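Local coordinates for Sca-family protein (Rickettsia rickettsii, PDB 4LQ8) that probably acts inside host cells as a secreted effector that engages vinculin during cell-to-cell spread, this chain being its N-terminal head portion, at residues Q77-L89 and F127-L141. Sequence-based numbering, arbitrary orientation.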
loop_
_atom_site.group_PDB
_atom_site.type_symbol
_atom_site.label_atom_id
_atom_site.label_comp_id
_atom_site.label_asym_id
_atom_site.label_seq_id
_atom_site.Cartn_x
_atom_site.Cartn_y
_atom_site.Cartn_z
ATOM N N GLN A 77 7.799 6.141 5.997
ATOM C CA GLN A 77 7.639 6.746 4.671
ATOM C C GLN A 77 7.430 8.249 4.834
ATOM O O GLN A 77 8.073 9.037 4.137
ATOM C CB GLN A 77 6.475 6.137 3.891
ATOM C CG GLN A 77 6.774 4.753 3.342
ATOM C CD GLN A 77 5.533 4.141 2.739
ATOM O OE1 GLN A 77 4.388 4.421 3.139
ATOM N NE2 GLN A 77 5.735 3.294 1.769
ATOM N N LYS A 78 6.544 8.633 5.776
ATOM C CA LYS A 78 6.266 10.019 6.149
ATOM C C LYS A 78 7.515 10.692 6.693
ATOM O O LYS A 78 7.776 11.823 6.326
ATOM C CB LYS A 78 5.182 10.073 7.245
ATOM C CG LYS A 78 3.788 9.746 6.757
ATOM C CD LYS A 78 2.825 9.859 7.911
ATOM C CE LYS A 78 1.411 9.517 7.507
ATOM N NZ LYS A 78 0.515 9.523 8.693
ATOM N N ASP A 79 8.289 9.997 7.548
ATOM C CA ASP A 79 9.496 10.558 8.175
ATOM C C ASP A 79 10.599 10.856 7.165
ATOM O O ASP A 79 11.183 11.941 7.213
ATOM C CB ASP A 79 10.018 9.669 9.308
ATOM C CG ASP A 79 9.089 9.534 10.498
ATOM O OD1 ASP A 79 8.143 10.365 10.623
ATOM O OD2 ASP A 79 9.307 8.604 11.314
ATOM N N ASN A 80 10.873 9.918 6.241
ATOM C CA ASN A 80 11.858 10.161 5.192
ATOM C C ASN A 80 11.383 11.274 4.266
ATOM O O ASN A 80 12.192 12.103 3.886
ATOM C CB ASN A 80 12.188 8.910 4.416
ATOM C CG ASN A 80 12.961 7.945 5.247
ATOM O OD1 ASN A 80 14.124 8.159 5.541
ATOM N ND2 ASN A 80 12.330 6.856 5.620
ATOM N N LEU A 81 10.074 11.318 3.958
ATOM C CA LEU A 81 9.481 12.366 3.112
ATOM C C LEU A 81 9.639 13.758 3.751
ATOM O O LEU A 81 10.061 14.688 3.075
ATOM C CB LEU A 81 8.003 12.046 2.831
ATOM C CG LEU A 81 7.155 13.093 2.102
ATOM C CD1 LEU A 81 7.765 13.493 0.751
ATOM C CD2 LEU A 81 5.738 12.543 1.890
ATOM N N ILE A 82 9.312 13.888 5.038
ATOM C CA ILE A 82 9.462 15.156 5.767
ATOM C C ILE A 82 10.925 15.618 5.779
ATOM O O ILE A 82 11.177 16.802 5.537
ATOM C CB ILE A 82 8.830 15.062 7.189
ATOM C CG1 ILE A 82 7.269 14.972 7.098
ATOM C CG2 ILE A 82 9.297 16.201 8.116
ATOM C CD1 ILE A 82 6.577 16.128 6.445
ATOM N N GLU A 83 11.877 14.684 6.009
ATOM C CA GLU A 83 13.310 14.974 5.991
ATOM C C GLU A 83 13.698 15.571 4.638
ATOM O O GLU A 83 14.408 16.574 4.610
ATOM C CB GLU A 83 14.138 13.713 6.264
ATOM C CG GLU A 83 14.297 13.434 7.745
ATOM C CD GLU A 83 14.982 14.548 8.508
ATOM O OE1 GLU A 83 16.041 15.022 8.035
ATOM O OE2 GLU A 83 14.400 15.021 9.511
ATOM N N GLN A 84 13.183 14.979 3.525
ATOM C CA GLN A 84 13.446 15.465 2.175
ATOM C C GLN A 84 12.850 16.862 1.975
ATOM O O GLN A 84 13.533 17.715 1.419
ATOM C CB GLN A 84 12.965 14.474 1.091
ATOM C CG GLN A 84 13.357 14.912 -0.336
ATOM C CD GLN A 84 14.847 14.924 -0.568
ATOM O OE1 GLN A 84 15.515 13.898 -0.460
ATOM N NE2 GLN A 84 15.404 16.080 -0.887
ATOM N N ILE A 85 11.603 17.100 2.457
ATOM C CA ILE A 85 10.959 18.414 2.356
ATOM C C ILE A 85 11.823 19.443 3.109
ATOM O O ILE A 85 12.109 20.507 2.556
ATOM C CB ILE A 85 9.482 18.401 2.860
ATOM C CG1 ILE A 85 8.592 17.490 1.971
ATOM C CG2 ILE A 85 8.916 19.854 2.924
ATOM C CD1 ILE A 85 7.151 17.202 2.491
ATOM N N LEU A 86 12.271 19.102 4.348
ATOM C CA LEU A 86 13.126 20.008 5.141
ATOM C C LEU A 86 14.422 20.333 4.418
ATOM O O LEU A 86 14.865 21.481 4.474
ATOM C CB LEU A 86 13.404 19.479 6.557
ATOM C CG LEU A 86 12.165 19.389 7.502
ATOM C CD1 LEU A 86 12.557 18.725 8.823
ATOM C CD2 LEU A 86 11.539 20.765 7.777
ATOM N N LYS A 87 15.020 19.342 3.718
ATOM C CA LYS A 87 16.240 19.590 2.937
ATOM C C LYS A 87 15.909 20.505 1.752
ATOM O O LYS A 87 16.657 21.439 1.489
ATOM C CB LYS A 87 16.868 18.276 2.426
ATOM C CG LYS A 87 17.577 17.464 3.508
ATOM C CD LYS A 87 18.168 16.190 2.924
ATOM C CE LYS A 87 17.206 15.030 2.941
ATOM N NZ LYS A 87 17.836 13.807 2.396
ATOM N N ASP A 88 14.800 20.230 1.036
ATOM C CA ASP A 88 14.368 21.028 -0.113
ATOM C C ASP A 88 14.139 22.499 0.255
ATOM O O ASP A 88 14.462 23.372 -0.547
ATOM C CB ASP A 88 13.102 20.440 -0.749
ATOM C CG ASP A 88 13.278 19.122 -1.492
ATOM O OD1 ASP A 88 14.431 18.641 -1.592
ATOM O OD2 ASP A 88 12.273 18.608 -2.032
ATOM N N LEU A 89 13.639 22.764 1.472
ATOM C CA LEU A 89 13.377 24.111 1.993
ATOM C C LEU A 89 14.648 24.970 2.051
ATOM O O LEU A 89 14.568 26.192 1.894
ATOM C CB LEU A 89 12.694 24.069 3.383
ATOM C CG LEU A 89 11.248 23.575 3.461
ATOM C CD1 LEU A 89 10.770 23.590 4.901
ATOM C CD2 LEU A 89 10.298 24.396 2.562
ATOM N N PHE A 127 5.137 20.951 -2.166
ATOM C CA PHE A 127 6.318 20.575 -1.372
ATOM C C PHE A 127 6.448 19.056 -1.337
ATOM O O PHE A 127 7.551 18.530 -1.530
ATOM C CB PHE A 127 6.240 21.148 0.054
ATOM C CG PHE A 127 6.317 22.657 0.098
ATOM C CD1 PHE A 127 7.547 23.311 0.049
ATOM C CD2 PHE A 127 5.163 23.426 0.190
ATOM C CE1 PHE A 127 7.616 24.713 0.065
ATOM C CE2 PHE A 127 5.233 24.821 0.222
ATOM C CZ PHE A 127 6.460 25.455 0.157
ATOM N N ILE A 128 5.308 18.352 -1.153
ATOM C CA ILE A 128 5.260 16.888 -1.085
ATOM C C ILE A 128 5.696 16.326 -2.438
ATOM O O ILE A 128 6.603 15.485 -2.487
ATOM C CB ILE A 128 3.844 16.387 -0.632
ATOM C CG1 ILE A 128 3.580 16.685 0.865
ATOM C CG2 ILE A 128 3.635 14.893 -0.938
ATOM C CD1 ILE A 128 2.046 16.696 1.270
ATOM N N ASP A 129 5.074 16.832 -3.535
ATOM C CA ASP A 129 5.350 16.407 -4.915
ATOM C C ASP A 129 6.776 16.623 -5.333
ATOM O O ASP A 129 7.331 15.743 -5.981
ATOM C CB ASP A 129 4.387 17.066 -5.921
ATOM C CG ASP A 129 2.968 16.532 -5.844
ATOM O OD1 ASP A 129 2.746 15.511 -5.143
ATOM O OD2 ASP A 129 2.074 17.149 -6.454
ATOM N N LYS A 130 7.376 17.778 -4.980
ATOM C CA LYS A 130 8.778 18.056 -5.324
ATOM C C LYS A 130 9.751 17.139 -4.561
ATOM O O LYS A 130 10.802 16.786 -5.100
ATOM C CB LYS A 130 9.135 19.536 -5.111
ATOM C CG LYS A 130 8.633 20.443 -6.227
ATOM C CD LYS A 130 8.903 21.917 -5.905
ATOM C CE LYS A 130 8.427 22.850 -6.994
ATOM N NZ LYS A 130 8.843 24.254 -6.738
ATOM N N ALA A 131 9.421 16.774 -3.308
ATOM C CA ALA A 131 10.276 15.883 -2.520
ATOM C C ALA A 131 10.191 14.453 -3.068
ATOM O O ALA A 131 11.224 13.796 -3.197
ATOM C CB ALA A 131 9.873 15.915 -1.054
ATOM N N LEU A 132 8.977 14.002 -3.442
ATOM C CA LEU A 132 8.695 12.661 -3.976
ATOM C C LEU A 132 9.381 12.339 -5.312
ATOM O O LEU A 132 9.562 11.168 -5.627
ATOM C CB LEU A 132 7.176 12.401 -4.083
ATOM C CG LEU A 132 6.428 12.088 -2.775
ATOM C CD1 LEU A 132 4.933 12.005 -3.018
ATOM C CD2 LEU A 132 6.953 10.815 -2.091
ATOM N N GLU A 133 9.778 13.361 -6.078
ATOM C CA GLU A 133 10.486 13.172 -7.343
ATOM C C GLU A 133 12.010 13.083 -7.148
ATOM O O GLU A 133 12.731 12.929 -8.128
ATOM C CB GLU A 133 10.083 14.254 -8.380
ATOM C CG GLU A 133 10.593 15.647 -8.050
ATOM C CD GLU A 133 10.023 16.814 -8.835
ATOM O OE1 GLU A 133 8.853 16.729 -9.280
ATOM O OE2 GLU A 133 10.730 17.842 -8.947
ATOM N N LYS A 134 12.509 13.168 -5.896
ATOM C CA LYS A 134 13.946 13.071 -5.651
ATOM C C LYS A 134 14.360 11.594 -5.612
ATOM O O LYS A 134 13.826 10.834 -4.789
ATOM C CB LYS A 134 14.396 13.810 -4.367
ATOM C CG LYS A 134 14.004 15.291 -4.269
ATOM C CD LYS A 134 14.907 16.205 -5.092
ATOM C CE LYS A 134 14.721 17.687 -4.803
ATOM N NZ LYS A 134 13.282 18.085 -4.699
ATOM N N PRO A 135 15.292 11.176 -6.513
ATOM C CA PRO A 135 15.777 9.776 -6.482
ATOM C C PRO A 135 16.418 9.392 -5.144
ATOM O O PRO A 135 16.288 8.238 -4.741
ATOM C CB PRO A 135 16.804 9.708 -7.629
ATOM C CG PRO A 135 16.580 10.946 -8.447
ATOM C CD PRO A 135 16.017 11.981 -7.525
ATOM N N GLU A 136 17.073 10.343 -4.444
ATOM C CA GLU A 136 17.681 10.056 -3.129
ATOM C C GLU A 136 16.621 9.657 -2.091
ATOM O O GLU A 136 16.870 8.738 -1.314
ATOM C CB GLU A 136 18.621 11.172 -2.609
ATOM C CG GLU A 136 18.001 12.560 -2.510
ATOM C CD GLU A 136 18.165 13.463 -3.723
ATOM O OE1 GLU A 136 17.886 13.014 -4.862
ATOM O OE2 GLU A 136 18.542 14.641 -3.521
ATOM N N LEU A 137 15.420 10.297 -2.129
ATOM C CA LEU A 137 14.319 9.918 -1.257
ATOM C C LEU A 137 13.795 8.547 -1.681
ATOM O O LEU A 137 13.649 7.683 -0.825
ATOM C CB LEU A 137 13.176 10.962 -1.266
ATOM C CG LEU A 137 11.888 10.568 -0.525
ATOM C CD1 LEU A 137 12.171 10.172 0.933
ATOM C CD2 LEU A 137 10.850 11.661 -0.607
ATOM N N LYS A 138 13.538 8.346 -2.996
ATOM C CA LYS A 138 13.027 7.095 -3.533
ATOM C C LYS A 138 13.868 5.895 -3.076
ATOM O O LYS A 138 13.312 4.901 -2.621
ATOM C CB LYS A 138 12.927 7.160 -5.067
ATOM C CG LYS A 138 12.210 5.968 -5.679
ATOM C CD LYS A 138 10.724 5.941 -5.299
ATOM C CE LYS A 138 9.966 4.939 -6.125
ATOM N NZ LYS A 138 10.152 3.573 -5.575
ATOM N N LYS A 139 15.199 6.035 -3.129
ATOM C CA LYS A 139 16.171 5.022 -2.709
ATOM C C LYS A 139 15.921 4.645 -1.223
ATOM O O LYS A 139 15.862 3.453 -0.905
ATOM C CB LYS A 139 17.597 5.561 -2.920
ATOM C CG LYS A 139 18.714 4.665 -2.401
ATOM C CD LYS A 139 20.052 5.409 -2.237
ATOM C CE LYS A 139 20.482 5.548 -0.784
ATOM N NZ LYS A 139 19.906 6.760 -0.122
ATOM N N LYS A 140 15.727 5.673 -0.341
ATOM C CA LYS A 140 15.471 5.478 1.083
ATOM C C LYS A 140 14.142 4.742 1.289
ATOM O O LYS A 140 14.088 3.755 2.028
ATOM C CB LYS A 140 15.435 6.818 1.839
ATOM C CG LYS A 140 16.766 7.548 1.846
ATOM C CD LYS A 140 16.694 8.811 2.688
ATOM C CE LYS A 140 18.065 9.454 2.804
ATOM N NZ LYS A 140 18.411 10.244 1.610
ATOM N N LEU A 141 13.086 5.198 0.612
ATOM C CA LEU A 141 11.763 4.571 0.730
ATOM C C LEU A 141 11.826 3.101 0.342
ATOM O O LEU A 141 11.335 2.253 1.080
ATOM C CB LEU A 141 10.711 5.318 -0.112
ATOM C CG LEU A 141 10.426 6.760 0.326
ATOM C CD1 LEU A 141 9.465 7.418 -0.617
ATOM C CD2 LEU A 141 9.874 6.810 1.752
HETATM O O HOH W 1 16.231 11.867 1.132
HETATM O O HOH W 2 9.945 19.785 -1.252
#
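Ala131 is the knob that brings helix 77-89 close to helix 127-132: its methyl sits among Leu81, Gln84, Ile85 and Asp88, with CB 3.6 Å from Ile85 CG1. So small a residue lets the two axes pass 8.9 Å apart at a steep 98°. Leu81 returns the packing from the other helix, entering a hole formed by Ile128, Ala131, Leu132 and Leu137. Its CG lies anti to the backbone N (chi1 173°), which carries CD1 inward to within 3.8 Å of Leu137 CD2. Branched aliphatic chains suit this tightly packed, apolar side; toward its ends Leu89 CD2 meets the Phe127 ring obliquely and Leu141 CD2 lies against Gln77.

The other side is polar and wetter. Lys134, at the N-cap position of helix 135-155, bends back so that NZ reaches Asp88 OD2 at 2.9 Å in a salt bridge, approaching from above the carboxylate plane, and also donates to Lys130 O, closing the turn between helices. Asp88 OD1 takes the NE2 of Gln84 at 2.8 Å, so the amide's orientation is fixed, leaving OE1 to accept from a water. That water also accepts from Lys87 NZ and from Lys140 NZ. These two like-charged amines stand 3.7 Å apart, and the shared water probably eases their repulsion. A second water joins Asp88 OD2 to Phe127 O. Long, flexible lysines suit this open border, where their amines can reach water.

Helix 135-141 runs back nearly antiparallel to helix 77-89, and helices 125-132 and 135-155 both pack against helix 64-90. Elsewhere Ile82 and Ile85 touch Ile105 of helix 95-111, Leu81 and Ile128 meet Phe119 of helix 116-120, and Lys138 reaches Glu296 O on strand 292-297, tying this helical part to the mixed sheet.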